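Local coordinates for AlgX/AlgJ SGNH hydrolase-like domain-containing protein (Eubacterium siraeum, PDB 4NZK) that is of unknown function but, as a DHHW-family protein with an SGNH hydrolase-like domain, probably acts as a hydrolase or a related enzyme, at residues G280-G291 with I326-S337. Residues are numbered along the deposited sequence; the frame is centred on the assembly and turned at random.
With EDO (1,2-ethanediol), chain B.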
ATOM      1  N   GLY A 280     -22.801  -7.217   0.650  1.00 16.49           N
ATOM      2  CA  GLY A 280     -22.365  -8.420   1.306  1.00 17.09           C
ATOM      3  C   GLY A 280     -20.901  -8.762   1.174  1.00 17.75           C
ATOM      4  O   GLY A 280     -20.464  -9.765   1.736  1.00 19.07           O
ATOM      5  N   ARG A 281     -20.127  -7.930   0.470  1.00 13.78           N
ATOM      6  CA  ARG A 281     -18.685  -8.185   0.310  1.00 14.88           C
ATOM      7  C   ARG A 281     -17.945  -7.535   1.460  1.00 13.61           C
ATOM      8  O   ARG A 281     -18.067  -6.329   1.693  1.00 15.95           O
ATOM      9  CB  ARG A 281     -18.189  -7.651  -1.033  1.00 13.19           C
ATOM     10  CG  ARG A 281     -18.872  -8.242  -2.247  1.00 15.00           C
ATOM     11  CD  ARG A 281     -18.477  -9.701  -2.518  1.00 15.84           C
ATOM     12  NE  ARG A 281     -17.079  -9.826  -2.913  1.00 14.22           N
ATOM     13  CZ  ARG A 281     -16.612  -9.606  -4.140  1.00 14.31           C
ATOM     14  NH1 ARG A 281     -17.418  -9.239  -5.146  1.00 15.17           N
ATOM     15  NH2 ARG A 281     -15.311  -9.741  -4.373  1.00 14.38           N
ATOM     16  N   LYS A 282     -17.167  -8.345   2.177  1.00 13.52           N
ATOM     17  CA  LYS A 282     -16.463  -7.909   3.375  1.00 12.47           C
ATOM     18  C   LYS A 282     -14.991  -8.219   3.193  1.00 14.89           C
ATOM     19  O   LYS A 282     -14.606  -9.377   3.126  1.00 14.44           O
ATOM     20  CB  LYS A 282     -17.051  -8.577   4.631  1.00 12.53           C
ATOM     21  CG  LYS A 282     -18.531  -8.238   4.837  1.00 14.24           C
ATOM     22  CD  LYS A 282     -19.125  -8.901   6.063  1.00 19.53           C
ATOM     23  CE  LYS A 282     -20.593  -8.550   6.203  1.00 24.76           C
ATOM     24  NZ  LYS A 282     -21.141  -9.105   7.466  1.00 33.43           N
ATOM     25  N   LEU A 283     -14.191  -7.167   3.119  1.00 12.79           N
ATOM     26  CA  LEU A 283     -12.788  -7.258   2.759  1.00 12.28           C
ATOM     27  C   LEU A 283     -11.925  -7.091   3.987  1.00 13.25           C
ATOM     28  O   LEU A 283     -12.163  -6.207   4.822  1.00 13.76           O
ATOM     29  CB  LEU A 283     -12.453  -6.115   1.778  1.00 11.99           C
ATOM     30  CG  LEU A 283     -11.006  -5.949   1.342  1.00 13.45           C
ATOM     31  CD1 LEU A 283     -10.564  -7.159   0.549  1.00 14.32           C
ATOM     32  CD2 LEU A 283     -10.872  -4.659   0.547  1.00 12.47           C
ATOM     33  N   CYS A 284     -10.908  -7.924   4.094  1.00 12.00           N
ATOM     34  CA  CYS A 284      -9.849  -7.680   5.064  1.00 12.16           C
ATOM     35  C   CYS A 284      -8.564  -7.445   4.276  1.00 13.14           C
ATOM     36  O   CYS A 284      -8.235  -8.214   3.365  1.00 13.65           O
ATOM     37  CB  CYS A 284      -9.680  -8.897   5.965  1.00 14.83           C
ATOM     38  SG  CYS A 284      -8.548  -8.634   7.326  1.00 20.57           S
ATOM     39  N   ILE A 285      -7.872  -6.363   4.604  1.00 12.97           N
ATOM     40  CA  ILE A 285      -6.613  -6.012   3.971  1.00 11.85           C
ATOM     41  C   ILE A 285      -5.491  -6.234   4.971  1.00 13.76           C
ATOM     42  O   ILE A 285      -5.558  -5.776   6.115  1.00 17.33           O
ATOM     43  CB  ILE A 285      -6.562  -4.547   3.539  1.00 17.03           C
ATOM     44  CG1 ILE A 285      -7.746  -4.207   2.657  1.00 19.26           C
ATOM     45  CG2 ILE A 285      -5.260  -4.234   2.827  1.00 16.98           C
ATOM     46  CD1 ILE A 285      -8.034  -2.732   2.653  1.00 22.03           C
ATOM     47  N   PHE A 286      -4.497  -6.985   4.551  1.00 12.01           N
ATOM     48  CA  PHE A 286      -3.280  -7.176   5.299  1.00 13.02           C
ATOM     49  C   PHE A 286      -2.192  -6.511   4.504  1.00 12.69           C
ATOM     50  O   PHE A 286      -1.886  -6.905   3.393  1.00 12.31           O
ATOM     51  CB  PHE A 286      -2.978  -8.647   5.496  1.00 11.92           C
ATOM     52  CG  PHE A 286      -3.927  -9.322   6.447  1.00 13.45           C
ATOM     53  CD1 PHE A 286      -3.958  -8.970   7.784  1.00 15.89           C
ATOM     54  CD2 PHE A 286      -4.765 -10.332   5.992  1.00 15.02           C
ATOM     55  CE1 PHE A 286      -4.830  -9.601   8.646  1.00 16.37           C
ATOM     56  CE2 PHE A 286      -5.652 -10.942   6.858  1.00 16.36           C
ATOM     57  CZ  PHE A 286      -5.667 -10.566   8.176  1.00 15.57           C
ATOM     58  N   LYS A 287      -1.621  -5.463   5.074  1.00 10.91           N
ATOM     59  CA  LYS A 287      -0.767  -4.584   4.296  1.00 10.82           C
ATOM     60  C   LYS A 287       0.489  -4.126   5.013  1.00 12.57           C
ATOM     61  O   LYS A 287       0.660  -4.342   6.208  1.00 13.28           O
ATOM     62  CB  LYS A 287      -1.615  -3.355   3.862  1.00 12.38           C
ATOM     63  CG  LYS A 287      -2.413  -2.630   4.959  1.00 16.28           C
ATOM     64  CD  LYS A 287      -1.547  -1.790   5.848  1.00 18.15           C
ATOM     65  CE  LYS A 287      -2.324  -1.022   6.896  1.00 18.16           C
ATOM     66  NZ  LYS A 287      -1.378  -0.137   7.631  1.00 17.15           N
ATOM     67  N   ASP A 288       1.378  -3.536   4.228  1.00 11.33           N
ATOM     68  CA  ASP A 288       2.421  -2.657   4.736  1.00 11.74           C
ATOM     69  C   ASP A 288       1.939  -1.218   4.440  1.00 11.55           C
ATOM     70  O   ASP A 288       0.800  -1.006   4.001  1.00 13.30           O
ATOM     71  CB  ASP A 288       3.780  -2.962   4.115  1.00 12.99           C
ATOM     72  CG  ASP A 288       3.925  -2.439   2.668  1.00 12.91           C
ATOM     73  OD1 ASP A 288       2.929  -1.910   2.082  1.00 13.87           O
ATOM     74  OD2 ASP A 288       5.062  -2.548   2.083  1.00 16.11           O
ATOM     75  N   SER A 289       2.770  -0.213   4.660  1.00 13.02           N
ATOM     76  CA  SER A 289       2.263   1.132   4.555  1.00 12.07           C
ATOM     77  C   SER A 289       1.804   1.568   3.157  1.00 11.60           C
ATOM     78  O   SER A 289       0.996   2.507   3.049  1.00 12.42           O
ATOM     79  CB  SER A 289       3.237   2.149   5.146  1.00 18.21           C
ATOM     80  OG  SER A 289       4.470   2.142   4.471  1.00 19.85           O
ATOM     81  N   TYR A 290       2.226   0.867   2.089  1.00 11.71           N
ATOM     82  CA  TYR A 290       1.698   1.194   0.750  1.00 12.61           C
ATOM     83  C   TYR A 290       0.187   0.994   0.723  1.00 11.89           C
ATOM     84  O   TYR A 290      -0.556   1.721   0.048  1.00 12.10           O
ATOM     85  CB  TYR A 290       2.346   0.309  -0.334  1.00 11.96           C
ATOM     86  CG  TYR A 290       3.422   0.993  -1.095  1.00 12.29           C
ATOM     87  CD1 TYR A 290       4.571   1.442  -0.480  1.00 12.69           C
ATOM     88  CD2 TYR A 290       3.286   1.223  -2.453  1.00 11.08           C
ATOM     89  CE1 TYR A 290       5.545   2.116  -1.197  1.00 11.92           C
ATOM     90  CE2 TYR A 290       4.250   1.902  -3.165  1.00 11.95           C
ATOM     91  CZ  TYR A 290       5.366   2.352  -2.536  1.00 12.54           C
ATOM     92  OH  TYR A 290       6.298   3.034  -3.269  1.00 13.39           O
ATOM     93  N   GLY A 291      -0.281  -0.021   1.434  1.00 11.35           N
ATOM     94  CA  GLY A 291      -1.697  -0.298   1.450  1.00 11.71           C
ATOM     95  C   GLY A 291      -2.588   0.775   2.000  1.00 13.27           C
ATOM     96  O   GLY A 291      -3.765   0.862   1.637  1.00 14.74           O
ATOM     97  N   ILE A 326     -15.620 -12.402   6.890  1.00 16.36           N
ATOM     98  CA  ILE A 326     -14.825 -11.926   5.769  0.50 12.00           C
ATOM     99  C   ILE A 326     -14.981 -12.821   4.551  1.00 14.09           C
ATOM    100  O   ILE A 326     -14.884 -14.040   4.670  1.00 17.64           O
ATOM    101  CB  ILE A 326     -13.332 -11.876   6.130  0.50 14.77           C
ATOM    102  CG1 ILE A 326     -13.089 -10.847   7.255  0.50 13.11           C
ATOM    103  CG2 ILE A 326     -12.491 -11.608   4.888  0.50 12.02           C
ATOM    104  CD1 ILE A 326     -13.585  -9.447   6.976  0.50 14.18           C
ATOM    105  N   THR A 327     -15.204 -12.211   3.377  1.00 13.66           N
ATOM    106  CA  THR A 327     -15.402 -12.909   2.098  1.00 14.82           C
ATOM    107  C   THR A 327     -14.182 -12.815   1.167  1.00 12.44           C
ATOM    108  O   THR A 327     -13.991 -13.675   0.277  1.00 13.87           O
ATOM    109  CB  THR A 327     -16.657 -12.334   1.329  1.00 16.01           C
ATOM    110  OG1 THR A 327     -16.505 -10.927   1.075  1.00 15.45           O
ATOM    111  CG2 THR A 327     -17.913 -12.505   2.154  1.00 20.84           C
ATOM    112  N   ASP A 328     -13.395 -11.744   1.341  1.00 12.23           N
ATOM    113  CA  ASP A 328     -12.274 -11.422   0.478  1.00 11.60           C
ATOM    114  C   ASP A 328     -11.118 -10.934   1.361  1.00 11.00           C
ATOM    115  O   ASP A 328     -11.324 -10.126   2.268  1.00 13.00           O
ATOM    116  CB  ASP A 328     -12.634 -10.264  -0.474  1.00 13.44           C
ATOM    117  CG  ASP A 328     -13.758 -10.613  -1.445  1.00 16.09           C
ATOM    118  OD1 ASP A 328     -14.963 -10.462  -1.090  1.00 15.65           O
ATOM    119  OD2 ASP A 328     -13.417 -11.066  -2.562  1.00 17.71           O
ATOM    120  N   VAL A 329      -9.912 -11.402   1.051  1.00 10.22           N
ATOM    121  CA  VAL A 329      -8.705 -10.949   1.760  1.00  9.83           C
ATOM    122  C   VAL A 329      -7.721 -10.456   0.714  1.00 11.32           C
ATOM    123  O   VAL A 329      -7.451 -11.172  -0.251  1.00 12.22           O
ATOM    124  CB  VAL A 329      -8.065 -12.097   2.589  1.00 10.75           C
ATOM    125  CG1 VAL A 329      -6.797 -11.598   3.274  1.00 11.56           C
ATOM    126  CG2 VAL A 329      -9.061 -12.598   3.624  1.00 11.45           C
ATOM    127  N   LEU A 330      -7.158  -9.268   0.936  1.00 10.41           N
ATOM    128  CA  LEU A 330      -6.129  -8.737   0.082  1.00 10.30           C
ATOM    129  C   LEU A 330      -4.841  -8.558   0.881  1.00 11.00           C
ATOM    130  O   LEU A 330      -4.817  -7.858   1.868  1.00 12.15           O
ATOM    131  CB  LEU A 330      -6.579  -7.388  -0.482  1.00 11.33           C
ATOM    132  CG  LEU A 330      -5.531  -6.636  -1.281  1.00 10.65           C
ATOM    133  CD1 LEU A 330      -5.117  -7.393  -2.534  1.00 12.24           C
ATOM    134  CD2 LEU A 330      -6.062  -5.261  -1.646  1.00 11.63           C
ATOM    135  N   PHE A 331      -3.774  -9.182   0.388  1.00  9.84           N
ATOM    136  CA  PHE A 331      -2.420  -8.931   0.850  1.00  9.09           C
ATOM    137  C   PHE A 331      -1.798  -7.967  -0.163  1.00 11.09           C
ATOM    138  O   PHE A 331      -1.746  -8.266  -1.388  1.00 10.68           O
ATOM    139  CB  PHE A 331      -1.594 -10.206   0.849  1.00 10.34           C
ATOM    140  CG  PHE A 331      -1.930 -11.127   1.974  1.00 10.37           C
ATOM    141  CD1 PHE A 331      -2.949 -12.043   1.851  1.00 11.47           C
ATOM    142  CD2 PHE A 331      -1.268 -11.030   3.175  1.00 12.54           C
ATOM    143  CE1 PHE A 331      -3.258 -12.908   2.895  1.00 13.48           C
ATOM    144  CE2 PHE A 331      -1.583 -11.870   4.236  1.00 13.66           C
ATOM    145  CZ  PHE A 331      -2.585 -12.801   4.087  1.00 15.71           C
ATOM    146  N   THR A 332      -1.369  -6.810   0.330  1.00 11.98           N
ATOM    147  CA  THR A 332      -0.796  -5.823  -0.550  1.00 11.05           C
ATOM    148  C   THR A 332       0.319  -5.083   0.150  1.00 10.38           C
ATOM    149  O   THR A 332       0.192  -4.680   1.295  1.00 12.20           O
ATOM    150  CB  THR A 332      -1.890  -4.897  -1.108  1.00 11.52           C
ATOM    151  OG1 THR A 332      -1.311  -4.013  -2.102  1.00 12.72           O
ATOM    152  CG2 THR A 332      -2.578  -4.085  -0.048  1.00 13.06           C
HETATM  153  N   MSE A 333       1.421  -4.924  -0.578  1.00 12.67           N
HETATM  154  CA  MSE A 333       2.617  -4.309  -0.038  0.50 12.24           C
HETATM  155  C   MSE A 333       3.595  -4.057  -1.133  1.00 11.62           C
HETATM  156  O   MSE A 333       3.423  -4.546  -2.251  1.00 11.79           O
HETATM  157  CB  MSE A 333       3.254  -5.210   1.015  0.50 13.01           C
HETATM  158  CG  MSE A 333       3.518  -6.663   0.596  0.50 11.52           C
HETATM  159 SE   MSE A 333       4.084  -7.517   2.308  0.38 14.12          SE
HETATM  160  CE  MSE A 333       2.162  -7.886   2.541  0.50 11.19           C
ATOM    161  N   CYS A 334       4.634  -3.287  -0.843  1.00 10.32           N
ATOM    162  CA  CYS A 334       5.672  -3.068  -1.839  1.00 10.77           C
ATOM    163  C   CYS A 334       6.626  -4.261  -1.873  1.00 11.60           C
ATOM    164  O   CYS A 334       6.677  -5.092  -0.978  1.00 11.50           O
ATOM    165  CB  CYS A 334       6.419  -1.763  -1.588  1.00 12.19           C
ATOM    166  SG  CYS A 334       7.591  -1.876  -0.210  1.00 14.90           S
ATOM    167  N   THR A 335       7.417  -4.305  -2.929  1.00  9.04           N
ATOM    168  CA  THR A 335       8.343  -5.402  -3.143  0.60 10.12           C
ATOM    169  C   THR A 335       9.324  -5.566  -1.999  1.00 11.90           C
ATOM    170  O   THR A 335       9.597  -6.674  -1.575  1.00 10.70           O
ATOM    171  CB  THR A 335       9.105  -5.237  -4.451  0.60 10.95           C
ATOM    172  OG1 THR A 335       9.466  -3.854  -4.592  0.60  9.80           O
ATOM    173  CG2 THR A 335       8.255  -5.711  -5.646  0.60 10.64           C
ATOM    174  N   PHE A 336       9.871  -4.464  -1.498  1.00 11.51           N
ATOM    175  CA  PHE A 336      10.838  -4.570  -0.413  1.00  9.68           C
ATOM    176  C   PHE A 336      10.231  -5.302   0.796  1.00 11.07           C
ATOM    177  O   PHE A 336      10.886  -6.067   1.485  1.00 13.10           O
ATOM    178  CB  PHE A 336      11.270  -3.193   0.040  1.00 10.64           C
ATOM    179  CG  PHE A 336      12.130  -2.443  -0.928  1.00 11.05           C
ATOM    180  CD1 PHE A 336      13.524  -2.555  -0.876  1.00 13.22           C
ATOM    181  CD2 PHE A 336      11.580  -1.549  -1.827  1.00 13.50           C
ATOM    182  CE1 PHE A 336      14.336  -1.825  -1.736  1.00 12.84           C
ATOM    183  CE2 PHE A 336      12.391  -0.813  -2.670  1.00 13.34           C
ATOM    184  CZ  PHE A 336      13.768  -0.930  -2.615  1.00 12.40           C
ATOM    185  N   SER A 337       8.963  -5.038   1.074  1.00 11.22           N
ATOM    186  CA  SER A 337       8.295  -5.706   2.189  1.00 11.13           C
ATOM    187  C   SER A 337       8.071  -7.188   1.895  1.00 12.25           C
ATOM    188  O   SER A 337       8.324  -8.031   2.754  1.00 12.67           O
ATOM    189  CB  SER A 337       6.949  -5.082   2.500  1.00 12.57           C
ATOM    190  OG  SER A 337       7.096  -3.823   3.063  1.00 13.92           O
TER
HETATM  191  C1  EDO B 401      -4.280   1.305   9.712  1.00 27.03           C
HETATM  192  O1  EDO B 401      -3.303   1.740   8.780  1.00 21.77           O
HETATM  193  C2  EDO B 401      -4.189  -0.202  10.020  1.00 19.72           C
HETATM  194  O2  EDO B 401      -2.832  -0.615  10.128  1.00 24.52           O
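Two neighbouring parallel strands of the mixed sheet, 282-287 and 328-334, pair here at the centre of an SGNH hydrolase-like fold, with Cys284 N giving its hydrogen to Asp328 O and Leu330 N to Cys284 O. At the start of the pair, Arg281 grips Asp328 side-on: NE lies 2.9 Å from OD1 and NH2 2.9 Å from OD2, guanidinium and carboxylate planes 35° apart. Bends at chi2 and chi3 (-72° and -67°) curl the arginine back onto the carboxylate, whose OD1 also accepts from Thr327 OG1 on the opposite face. On the side covered by helix 83-96, Val329 CG1 meets the edge of the Phe286 ring, 3.6 Å from CD2, while Phe331 lies alongside with CE2 3.7 Å from Phe286 CB. Just past strand 282-287, Asp288 OD2 takes the amide of Cys334, the N-cap residue of helix 335-339, from above the carboxylate plane (3.0 Å from N) and Ser337 OG on its anti lone pair (2.6 Å), and OD1 closes an Asx turn with Tyr290 N. Cys334 CB sits over one face of the Tyr290 ring. An asparagine here, with one acceptor oxygen for three donors, would probably leave Cys334 N and Ser337 OG, or else Tyr290 N, without an acceptor. Three bonds thus fix one buried carboxylate between the helix start and a turn whose Ser289 bonds His164, consistent with an SGNH-type active site.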